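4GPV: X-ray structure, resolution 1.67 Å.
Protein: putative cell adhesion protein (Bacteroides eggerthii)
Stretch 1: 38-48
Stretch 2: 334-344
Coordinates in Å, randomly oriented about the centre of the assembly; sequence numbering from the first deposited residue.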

# COMPACT_ATOMS: atom_id res chain seq x y z
N PRO A 38 -0.35 11.65 18.79
CA PRO A 38 -0.72 11.34 17.40
C PRO A 38 0.49 10.90 16.56
O PRO A 38 1.29 11.74 16.12
CB PRO A 38 -1.33 12.66 16.89
CG PRO A 38 -0.80 13.74 17.84
CD PRO A 38 -0.04 13.08 18.97
N ALA A 39 0.62 9.57 16.37
CA ALA A 39 1.72 8.95 15.61
C ALA A 39 1.62 9.31 14.11
O ALA A 39 0.54 9.15 13.50
CB ALA A 39 1.71 7.44 15.80
N THR A 40 2.75 9.83 13.55
CA THR A 40 2.83 10.26 12.16
C THR A 40 4.18 9.83 11.51
O THR A 40 5.24 10.03 12.09
CB THR A 40 2.58 11.78 12.09
OG1 THR A 40 1.17 12.03 12.22
CG2 THR A 40 3.09 12.43 10.83
N ASP A 41 4.11 9.20 10.32
CA ASP A 41 5.27 8.81 9.52
C ASP A 41 5.28 9.75 8.31
O ASP A 41 4.54 9.51 7.35
CB ASP A 41 5.19 7.31 9.10
CG ASP A 41 6.34 6.83 8.21
OD1 ASP A 41 7.25 7.64 7.91
OD2 ASP A 41 6.32 5.64 7.81
N THR A 42 6.07 10.84 8.37
CA THR A 42 6.10 11.83 7.30
C THR A 42 7.08 11.34 6.24
O THR A 42 8.26 11.12 6.51
CB THR A 42 6.39 13.22 7.85
OG1 THR A 42 5.42 13.51 8.85
CG2 THR A 42 6.31 14.31 6.77
N GLU A 43 6.57 11.17 5.02
CA GLU A 43 7.33 10.64 3.89
C GLU A 43 7.50 11.71 2.81
O GLU A 43 6.51 12.12 2.19
CB GLU A 43 6.56 9.44 3.33
CG GLU A 43 7.21 8.70 2.17
CD GLU A 43 7.89 7.39 2.51
OE1 GLU A 43 7.71 6.87 3.64
OE2 GLU A 43 8.56 6.84 1.60
N ASP A 44 8.75 12.11 2.54
CA ASP A 44 9.04 13.05 1.46
C ASP A 44 8.84 12.27 0.18
O ASP A 44 9.58 11.31 -0.09
CB ASP A 44 10.46 13.64 1.58
CG ASP A 44 10.52 14.78 2.57
OD1 ASP A 44 10.02 15.88 2.24
OD2 ASP A 44 11.06 14.57 3.67
N ALA A 45 7.75 12.55 -0.51
CA ALA A 45 7.37 11.80 -1.69
C ALA A 45 7.55 12.63 -2.92
O ALA A 45 6.97 13.71 -3.05
CB ALA A 45 5.93 11.33 -1.58
N VAL A 46 8.36 12.12 -3.84
CA VAL A 46 8.61 12.84 -5.07
C VAL A 46 7.39 12.73 -6.01
O VAL A 46 6.81 11.67 -6.18
CB VAL A 46 9.93 12.40 -5.76
CG1 VAL A 46 10.03 10.88 -5.88
CG2 VAL A 46 10.13 13.07 -7.11
N ILE A 47 7.01 13.87 -6.60
CA ILE A 47 5.99 13.92 -7.64
C ILE A 47 6.75 13.83 -8.95
O ILE A 47 7.40 14.80 -9.33
CB ILE A 47 5.08 15.19 -7.60
CG1 ILE A 47 4.24 15.25 -6.30
CG2 ILE A 47 4.17 15.26 -8.87
CD1 ILE A 47 3.52 16.62 -6.10
N ASN A 48 6.72 12.67 -9.60
CA ASN A 48 7.40 12.51 -10.88
C ASN A 48 6.58 13.14 -12.02
O ASN A 48 7.14 13.67 -12.98
CB ASN A 48 7.64 11.04 -11.17
CG ASN A 48 8.62 10.49 -10.19
OD1 ASN A 48 9.72 11.05 -10.01
ND2 ASN A 48 8.24 9.42 -9.52
N THR A 334 1.74 -1.32 15.49
CA THR A 334 1.32 0.06 15.69
C THR A 334 1.03 0.66 14.33
O THR A 334 1.64 0.26 13.32
CB THR A 334 2.29 0.90 16.51
OG1 THR A 334 3.53 0.99 15.83
CG2 THR A 334 2.45 0.40 17.96
N ALA A 335 0.08 1.60 14.29
CA ALA A 335 -0.30 2.25 13.05
C ALA A 335 -0.08 3.73 13.20
O ALA A 335 -0.44 4.29 14.22
CB ALA A 335 -1.76 1.98 12.73
N ALA A 336 0.52 4.36 12.19
CA ALA A 336 0.71 5.80 12.19
C ALA A 336 0.14 6.37 10.91
O ALA A 336 -0.03 5.63 9.91
CB ALA A 336 2.20 6.14 12.31
N GLN A 337 -0.22 7.65 10.93
CA GLN A 337 -0.65 8.28 9.70
C GLN A 337 0.56 8.34 8.77
O GLN A 337 1.64 8.76 9.21
CB GLN A 337 -1.19 9.70 9.98
CG GLN A 337 -2.47 9.73 10.81
CD GLN A 337 -3.70 9.08 10.19
OE1 GLN A 337 -4.56 8.57 10.90
NE2 GLN A 337 -3.85 9.12 8.87
N TRP A 338 0.40 7.90 7.52
CA TRP A 338 1.48 7.97 6.53
C TRP A 338 1.25 9.26 5.75
O TRP A 338 0.31 9.35 4.98
CB TRP A 338 1.48 6.71 5.64
CG TRP A 338 2.70 6.56 4.77
CD1 TRP A 338 3.97 7.01 5.03
CD2 TRP A 338 2.80 5.73 3.61
NE1 TRP A 338 4.81 6.64 4.01
CE2 TRP A 338 4.13 5.83 3.14
CE3 TRP A 338 1.86 5.01 2.84
CZ2 TRP A 338 4.57 5.19 1.97
CZ3 TRP A 338 2.29 4.38 1.67
CH2 TRP A 338 3.64 4.45 1.26
N VAL A 339 2.01 10.30 6.09
CA VAL A 339 1.81 11.65 5.56
C VAL A 339 2.71 11.90 4.36
O VAL A 339 3.91 11.63 4.39
CB VAL A 339 2.08 12.65 6.72
CG1 VAL A 339 2.17 14.09 6.23
CG2 VAL A 339 1.03 12.52 7.81
N THR A 340 2.11 12.45 3.30
CA THR A 340 2.84 12.83 2.10
C THR A 340 3.52 14.16 2.36
O THR A 340 2.90 15.08 2.92
CB THR A 340 1.89 12.99 0.89
OG1 THR A 340 0.96 14.02 1.21
CG2 THR A 340 1.13 11.72 0.54
N GLN A 341 4.75 14.30 1.90
CA GLN A 341 5.42 15.60 1.91
C GLN A 341 5.91 15.75 0.46
O GLN A 341 7.07 15.42 0.18
CB GLN A 341 6.52 15.66 2.99
CG GLN A 341 6.87 17.09 3.39
CD GLN A 341 7.33 17.19 4.83
OE1 GLN A 341 8.35 16.61 5.24
NE2 GLN A 341 6.58 17.92 5.64
N PRO A 342 4.99 16.08 -0.51
CA PRO A 342 5.37 16.12 -1.93
C PRO A 342 6.53 17.06 -2.23
O PRO A 342 6.57 18.18 -1.75
CB PRO A 342 4.08 16.60 -2.62
CG PRO A 342 2.99 16.19 -1.71
CD PRO A 342 3.57 16.46 -0.35
N VAL A 343 7.51 16.54 -2.99
CA VAL A 343 8.70 17.29 -3.40
C VAL A 343 8.88 17.17 -4.94
O VAL A 343 8.31 16.27 -5.57
CB VAL A 343 9.99 16.88 -2.61
CG1 VAL A 343 9.91 17.34 -1.15
CG2 VAL A 343 10.28 15.38 -2.71
N ASP A 344 9.64 18.11 -5.53
CA ASP A 344 9.93 18.14 -6.97
C ASP A 344 11.32 17.59 -7.25
O ASP A 344 11.68 16.52 -6.75
CB ASP A 344 9.79 19.56 -7.53

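Two neighbouring strands, nearly 300 residues apart in sequence, pair in parallel through an unbroken ladder of backbone hydrogen bonds, reinforced by one bond between side chains. As parallel pairing requires, alternate residues of each strand reach across: Asp41 N donates to Gln337 O (2.7 Å), while Asp41 O accepts from Val339 N (2.9 Å). The pattern repeats at Glu43 and Ala45 and closes with Ile47 N to Val343 O (2.9 Å). Pro342 lacks an amide hydrogen, yet it costs the ladder nothing, because its position is not one that donates across; instead its CA lies 3.1 Å from Ala45 O in a CA-H...O contact.

Side chains alternate between the two faces. On the face of Asp41, Glu43, Trp338 and Pro342, the CA-to-CB bond of Trp338 points to this face, and the end of its side chain comes nearer the partner strand, where NE1 gives its hydrogen to Glu43 OE1 (2.9 Å). This satisfies the one polar group of a buried ring, and the carboxylate meets the ring at its edge. Further along, Ile47 CD1 packs on Pro342 CB (3.5 Å), and Ala45, itself buried, presents only a methyl group to this face, a small apolar side chain that leaves no polar group to satisfy.

The other face is more exposed and carries Thr40, Thr42, Gln337 and Gln341, whose polar ends can face solvent. Beta-branched residues suit extended backbone; here Thr40 CG2 touches Val339 CG2 (3.7 Å). Altogether the pairing buries 862 Å².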